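Local atomic coordinates of glycosyl hydrolase, family 8 (Clostridium perfringens, PDB entry 3REN), a protein that acts as an alpha-amylase with an (alpha/alpha)6-barrel fold, probably hydrolysing alpha-linked glucans such as starch. Residues 65-70 with 116-121; 71-76 with 128-133. One frame throughout, in Å; residues are numbered along the deposited sequence.

Interaction 1: residues 65-70 with 116-121; sequences EGLMML and ELRIIK
The guanidinium of Arg118 is held from two sides: NH1 forms a salt bridge with Asp115, one turn back on the same helix, and NE lies 3.7 Å from Leu67 CD2, a van der Waals contact that meets the group obliquely. No hydrogen bond joins 65-70 to 116-121. The aliphatic part of Arg118 does the packing. With CG anti to the backbone N (chi1 -170°), the chain reaches straight across to the facing helix, then bends at chi3 (-66°), which brings NE up to the Leu67 methyl CD2. CD rests on the backbone at Gly66, 3.7 Å from its C and equally far from Leu67 N. Leu70 crosses the arginine chain at about a right angle, its CD1 3.6 Å from Arg118 CG, and its other methyl, CD2, sits 4.2 Å from Lys121 CD. On the other flank of the arginine, Ile119 lays CG1 3.9 Å from Gly66 CA, and its CG2 meets the CE methyl of selenomethionine Met69. Because Gly66 has no side chain, its CA comes within 5.0 Å of Ile119 CA, and two nearly parallel helices, inclined by 22°, approach to 8.8 Å between their local axes. Leu67 also packs on helix 335-346 and Met69 on helix 78-89, neighbours within the (alpha/alpha)6 barrel. Lys121 NZ forms a salt bridge with Glu243. Cohesion between the two segments thus comes from methyl and methylene packing, the cationic ends being paired with carboxylates outside them.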
loop_
_atom_site.group_PDB
_atom_site.type_symbol
_atom_site.label_atom_id
_atom_site.label_comp_id
_atom_site.label_asym_id
_atom_site.label_seq_id
_atom_site.Cartn_x
_atom_site.Cartn_y
_atom_site.Cartn_z
ATOM N N GLU A 65 -0.147 -5.009 -8.826
ATOM C CA GLU A 65 -0.792 -4.344 -9.944
ATOM C C GLU A 65 -1.462 -3.018 -9.571
ATOM O O GLU A 65 -1.335 -2.049 -10.313
ATOM C CB GLU A 65 -1.799 -5.283 -10.620
ATOM C CG GLU A 65 -1.094 -6.471 -11.251
ATOM C CD GLU A 65 -0.001 -6.041 -12.264
ATOM O OE1 GLU A 65 -0.261 -5.128 -13.074
ATOM O OE2 GLU A 65 1.107 -6.600 -12.246
ATOM N N GLY A 66 -2.179 -3.001 -8.440
ATOM C CA GLY A 66 -2.836 -1.803 -7.932
ATOM C C GLY A 66 -1.831 -0.712 -7.635
ATOM O O GLY A 66 -2.077 0.443 -7.943
ATOM N N LEU A 67 -0.698 -1.071 -7.035
ATOM C CA LEU A 67 0.372 -0.105 -6.770
ATOM C C LEU A 67 0.905 0.534 -8.048
ATOM O O LEU A 67 1.108 1.737 -8.112
ATOM C CB LEU A 67 1.512 -0.735 -5.930
ATOM C CG LEU A 67 1.146 -1.022 -4.442
ATOM C CD1 LEU A 67 2.202 -1.926 -3.710
ATOM C CD2 LEU A 67 0.936 0.285 -3.679
HETATM N N MSE A 68 1.119 -0.285 -9.073
HETATM C CA MSE A 68 1.682 0.181 -10.333
HETATM C C MSE A 68 0.667 1.082 -11.068
HETATM O O MSE A 68 1.052 2.067 -11.678
HETATM C CB MSE A 68 2.133 -1.016 -11.200
HETATM C CG MSE A 68 2.756 -0.620 -12.556
HETATM SE SE MSE A 68 4.245 0.691 -12.416
HETATM C CE MSE A 68 5.709 -0.504 -11.991
HETATM N N MSE A 69 -0.615 0.731 -11.000
HETATM C CA MSE A 69 -1.683 1.616 -11.472
HETATM C C MSE A 69 -1.705 2.963 -10.771
HETATM O O MSE A 69 -1.877 3.985 -11.430
HETATM C CB MSE A 69 -3.050 0.944 -11.330
HETATM C CG MSE A 69 -3.243 -0.231 -12.365
HETATM SE SE MSE A 69 -4.815 -1.378 -11.905
HETATM C CE MSE A 69 -6.242 -0.137 -12.283
ATOM N N LEU A 70 -1.541 2.978 -9.440
ATOM C CA LEU A 70 -1.460 4.274 -8.758
ATOM C C LEU A 70 -0.281 5.133 -9.229
ATOM O O LEU A 70 -0.423 6.367 -9.456
ATOM C CB LEU A 70 -1.393 4.113 -7.249
ATOM C CG LEU A 70 -2.682 3.648 -6.583
ATOM C CD1 LEU A 70 -2.378 3.353 -5.093
ATOM C CD2 LEU A 70 -3.685 4.808 -6.677
ATOM N N GLU A 116 -8.833 -4.481 -3.348
ATOM C CA GLU A 116 -9.991 -4.024 -4.111
ATOM C C GLU A 116 -10.068 -2.513 -4.012
ATOM O O GLU A 116 -10.234 -1.837 -5.012
ATOM C CB GLU A 116 -11.309 -4.630 -3.582
ATOM C CG GLU A 116 -11.245 -6.135 -3.323
ATOM C CD GLU A 116 -10.889 -6.874 -4.599
ATOM O OE1 GLU A 116 -11.343 -6.413 -5.681
ATOM O OE2 GLU A 116 -10.173 -7.894 -4.532
ATOM N N LEU A 117 -9.918 -1.986 -2.794
ATOM C CA LEU A 117 -10.052 -0.557 -2.590
ATOM C C LEU A 117 -8.890 0.214 -3.259
ATOM O O LEU A 117 -9.108 1.316 -3.720
ATOM C CB LEU A 117 -10.158 -0.204 -1.096
ATOM C CG LEU A 117 -11.488 -0.592 -0.423
ATOM C CD1 LEU A 117 -11.371 -0.550 1.108
ATOM C CD2 LEU A 117 -12.588 0.320 -0.877
ATOM N N ARG A 118 -7.671 -0.355 -3.274
ATOM C CA ARG A 118 -6.536 0.290 -3.933
ATOM C C ARG A 118 -6.773 0.433 -5.443
ATOM O O ARG A 118 -6.395 1.445 -6.048
ATOM C CB ARG A 118 -5.258 -0.498 -3.723
ATOM C CG ARG A 118 -3.993 0.237 -4.167
ATOM C CD ARG A 118 -2.741 -0.616 -4.035
ATOM N NE ARG A 118 -2.387 -0.946 -2.641
ATOM C CZ ARG A 118 -2.614 -2.119 -2.047
ATOM N NH1 ARG A 118 -3.248 -3.106 -2.674
ATOM N NH2 ARG A 118 -2.220 -2.308 -0.792
ATOM N N ILE A 119 -7.350 -0.596 -6.046
ATOM C CA ILE A 119 -7.710 -0.609 -7.464
ATOM C C ILE A 119 -8.864 0.340 -7.801
ATOM O O ILE A 119 -8.820 1.053 -8.813
ATOM C CB ILE A 119 -7.951 -2.068 -7.929
ATOM C CG1 ILE A 119 -6.574 -2.755 -7.995
ATOM C CG2 ILE A 119 -8.640 -2.098 -9.362
ATOM C CD1 ILE A 119 -6.557 -4.256 -8.133
ATOM N N ILE A 120 -9.880 0.384 -6.944
ATOM C CA ILE A 120 -10.952 1.338 -7.104
ATOM C C ILE A 120 -10.374 2.750 -7.073
ATOM O O ILE A 120 -10.745 3.565 -7.895
ATOM C CB ILE A 120 -12.035 1.159 -6.026
ATOM C CG1 ILE A 120 -12.898 -0.056 -6.346
ATOM C CG2 ILE A 120 -12.931 2.412 -5.943
ATOM C CD1 ILE A 120 -13.357 -0.834 -5.064
ATOM N N LYS A 121 -9.462 3.029 -6.132
ATOM C CA LYS A 121 -8.868 4.354 -6.010
ATOM C C LYS A 121 -8.109 4.724 -7.284
ATOM O O LYS A 121 -8.314 5.809 -7.815
ATOM C CB LYS A 121 -7.906 4.421 -4.811
ATOM C CG LYS A 121 -7.315 5.832 -4.562
ATOM C CD LYS A 121 -6.233 5.751 -3.452
ATOM C CE LYS A 121 -5.950 7.141 -2.871
ATOM N NZ LYS A 121 -4.724 7.222 -1.951
#

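Interaction 2: residues 71-76 with 128-133; sequences YSVNAN and NRWNSF
A Schellman motif ends helix 62-74, and its positive-phi residue, Asn76, meets Arg129 and Trp130 at the end of helix 113-130. The Asn76 amide stacks over a guanidinium face of Arg129, the planes 19° apart, with Asn76 CB 3.9 Å above the guanidinium centre. The arginine chain bends at chi2 and chi3 on its way across, which lays the guanidinium flat against the amide. Apolar contact is centred on Val73, whose CA and CB approach the Trp130 ring at CH2 and whose CG2 touches Arg129 CG, 4.0 Å away. That CG also lies above one indole face, toward its rim. Beyond the pair, Phe81 of helix 78-89 meets Trp130 edge-to-face. Three hydrogen bonds run between the segments, all donated from 128-133. Arg129 NE and NH2 share one acceptor, Val73 O, each at 3.1 Å; both bonds are weak and bent, although the oxygen lies near the guanidinium plane. Val73 O also accepts the backbone N of Asn76, so the arginine adds to a carbonyl already used in the helix end. The straightest bond is Trp130 NE1 to Asn76 OD1, 2.7 Å long and 156° at the hydrogen, with the oxygen 14° out of the indole plane.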
loop_
_atom_site.group_PDB
_atom_site.type_symbol
_atom_site.label_atom_id
_atom_site.label_comp_id
_atom_site.label_asym_id
_atom_site.label_seq_id
_atom_site.Cartn_x
_atom_site.Cartn_y
_atom_site.Cartn_z
ATOM N N TYR A 71 0.882 4.485 -9.341
ATOM C CA TYR A 71 2.055 5.139 -9.883
ATOM C C TYR A 71 1.793 5.702 -11.285
ATOM O O TYR A 71 2.186 6.834 -11.587
ATOM C CB TYR A 71 3.212 4.137 -9.978
ATOM C CG TYR A 71 4.422 4.691 -10.696
ATOM C CD1 TYR A 71 5.305 5.543 -10.038
ATOM C CD2 TYR A 71 4.649 4.400 -12.021
ATOM C CE1 TYR A 71 6.412 6.073 -10.697
ATOM C CE2 TYR A 71 5.745 4.913 -12.696
ATOM C CZ TYR A 71 6.619 5.753 -12.028
ATOM O OH TYR A 71 7.738 6.243 -12.660
ATOM N N SER A 72 1.197 4.888 -12.158
ATOM C CA SER A 72 0.894 5.315 -13.557
ATOM C C SER A 72 0.008 6.548 -13.643
ATOM O O SER A 72 0.290 7.438 -14.434
ATOM C CB SER A 72 0.213 4.195 -14.329
ATOM O OG SER A 72 1.089 3.108 -14.412
ATOM N N VAL A 73 -1.054 6.628 -12.866
ATOM C CA VAL A 73 -1.918 7.787 -12.872
ATOM C C VAL A 73 -1.216 9.024 -12.324
ATOM O O VAL A 73 -1.339 10.064 -12.848
ATOM C CB VAL A 73 -3.355 7.550 -12.305
ATOM C CG1 VAL A 73 -3.330 7.202 -10.903
ATOM C CG2 VAL A 73 -4.264 8.704 -12.624
ATOM N N ASN A 74 -0.440 8.844 -11.283
ATOM C CA ASN A 74 0.395 9.933 -10.768
ATOM C C ASN A 74 1.416 10.381 -11.802
ATOM O O ASN A 74 1.765 11.562 -11.858
ATOM C CB ASN A 74 1.134 9.488 -9.497
ATOM C CG ASN A 74 0.197 9.301 -8.334
ATOM O OD1 ASN A 74 -0.933 9.760 -8.390
ATOM N ND2 ASN A 74 0.650 8.625 -7.277
ATOM N N ALA A 75 1.910 9.440 -12.602
ATOM C CA ALA A 75 2.903 9.788 -13.611
ATOM C C ALA A 75 2.260 10.325 -14.883
ATOM O O ALA A 75 2.980 10.700 -15.803
ATOM C CB ALA A 75 3.827 8.597 -13.936
ATOM N N ASN A 76 0.919 10.381 -14.933
ATOM C CA ASN A 76 0.193 10.759 -16.141
ATOM C C ASN A 76 0.643 9.897 -17.316
ATOM O O ASN A 76 0.981 10.397 -18.390
ATOM C CB ASN A 76 0.352 12.274 -16.465
ATOM C CG ASN A 76 -0.767 12.807 -17.372
ATOM O OD1 ASN A 76 -1.585 12.044 -17.888
ATOM N ND2 ASN A 76 -0.805 14.124 -17.559
ATOM N N ASN A 128 -10.843 10.805 -13.160
ATOM C CA ASN A 128 -10.708 12.259 -12.920
ATOM C C ASN A 128 -9.637 12.908 -13.791
ATOM O O ASN A 128 -9.839 13.992 -14.369
ATOM C CB ASN A 128 -10.442 12.551 -11.453
ATOM C CG ASN A 128 -11.621 12.165 -10.571
ATOM O OD1 ASN A 128 -12.713 11.880 -11.072
ATOM N ND2 ASN A 128 -11.401 12.120 -9.260
ATOM N N ARG A 129 -8.517 12.210 -13.911
ATOM C CA ARG A 129 -7.373 12.665 -14.670
ATOM C C ARG A 129 -7.584 12.655 -16.192
ATOM O O ARG A 129 -7.303 13.648 -16.861
ATOM C CB ARG A 129 -6.174 11.807 -14.249
ATOM C CG ARG A 129 -5.105 11.563 -15.254
ATOM C CD ARG A 129 -3.981 12.509 -15.163
ATOM N NE ARG A 129 -3.070 12.300 -14.023
ATOM C CZ ARG A 129 -2.244 13.271 -13.643
ATOM N NH1 ARG A 129 -2.267 14.415 -14.322
ATOM N NH2 ARG A 129 -1.409 13.138 -12.628
ATOM N N TRP A 130 -8.048 11.528 -16.733
ATOM C CA TRP A 130 -8.169 11.370 -18.170
ATOM C C TRP A 130 -9.612 11.500 -18.708
ATOM O O TRP A 130 -9.827 11.338 -19.882
ATOM C CB TRP A 130 -7.495 10.077 -18.651
ATOM C CG TRP A 130 -6.022 10.002 -18.314
ATOM C CD1 TRP A 130 -5.049 10.914 -18.668
ATOM C CD2 TRP A 130 -5.346 8.961 -17.589
ATOM N NE1 TRP A 130 -3.818 10.495 -18.208
ATOM C CE2 TRP A 130 -3.964 9.313 -17.535
ATOM C CE3 TRP A 130 -5.759 7.765 -16.989
ATOM C CZ2 TRP A 130 -3.008 8.526 -16.883
ATOM C CZ3 TRP A 130 -4.794 6.969 -16.345
ATOM C CH2 TRP A 130 -3.431 7.360 -16.304
ATOM N N ASN A 131 -10.584 11.815 -17.865
ATOM C CA ASN A 131 -11.982 11.966 -18.335
ATOM C C ASN A 131 -12.463 10.735 -19.084
ATOM O O ASN A 131 -12.917 10.845 -20.223
ATOM C CB ASN A 131 -12.123 13.211 -19.256
ATOM C CG ASN A 131 -13.583 13.577 -19.523
ATOM O OD1 ASN A 131 -14.481 13.121 -18.807
ATOM N ND2 ASN A 131 -13.829 14.404 -20.552
ATOM N N SER A 132 -12.342 9.561 -18.457
ATOM C CA SER A 132 -12.688 8.298 -19.079
ATOM C C SER A 132 -13.664 7.539 -18.201
ATOM O O SER A 132 -13.236 6.859 -17.264
ATOM C CB SER A 132 -11.457 7.421 -19.272
ATOM O OG SER A 132 -10.777 7.771 -20.459
ATOM N N PHE A 133 -14.962 7.627 -18.528
ATOM C CA PHE A 133 -16.000 7.013 -17.722
ATOM C C PHE A 133 -15.764 5.507 -17.509
ATOM O O PHE A 133 -16.251 4.959 -16.521
ATOM C CB PHE A 133 -17.354 7.161 -18.405
ATOM C CG PHE A 133 -17.517 6.236 -19.572
ATOM C CD1 PHE A 133 -18.071 4.964 -19.398
ATOM C CD2 PHE A 133 -17.055 6.603 -20.837
ATOM C CE1 PHE A 133 -18.169 4.078 -20.477
ATOM C CE2 PHE A 133 -17.150 5.723 -21.938
ATOM C CZ PHE A 133 -17.712 4.464 -21.752
#

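Interactions 1 and 2 are successive levels of one pairing, that of helix 62-74 with helix 113-130, and their centres lie 12 Å apart. Along the chain the segments run 65-70, 71-76, 116-121, 128-133, so both helices pass from interaction 1 to interaction 2 in the same direction. Interaction 1 is about 9 Å from the centre of the chain and interaction 2 about 18 Å, where both helices end. Apolar packing inside thus gives way to hydrogen bonds and stacking nearer the surface. Helix 78-89 touches both levels, through Met69 and then Val73 and Trp130, tying the pair into the (alpha/alpha)6 barrel.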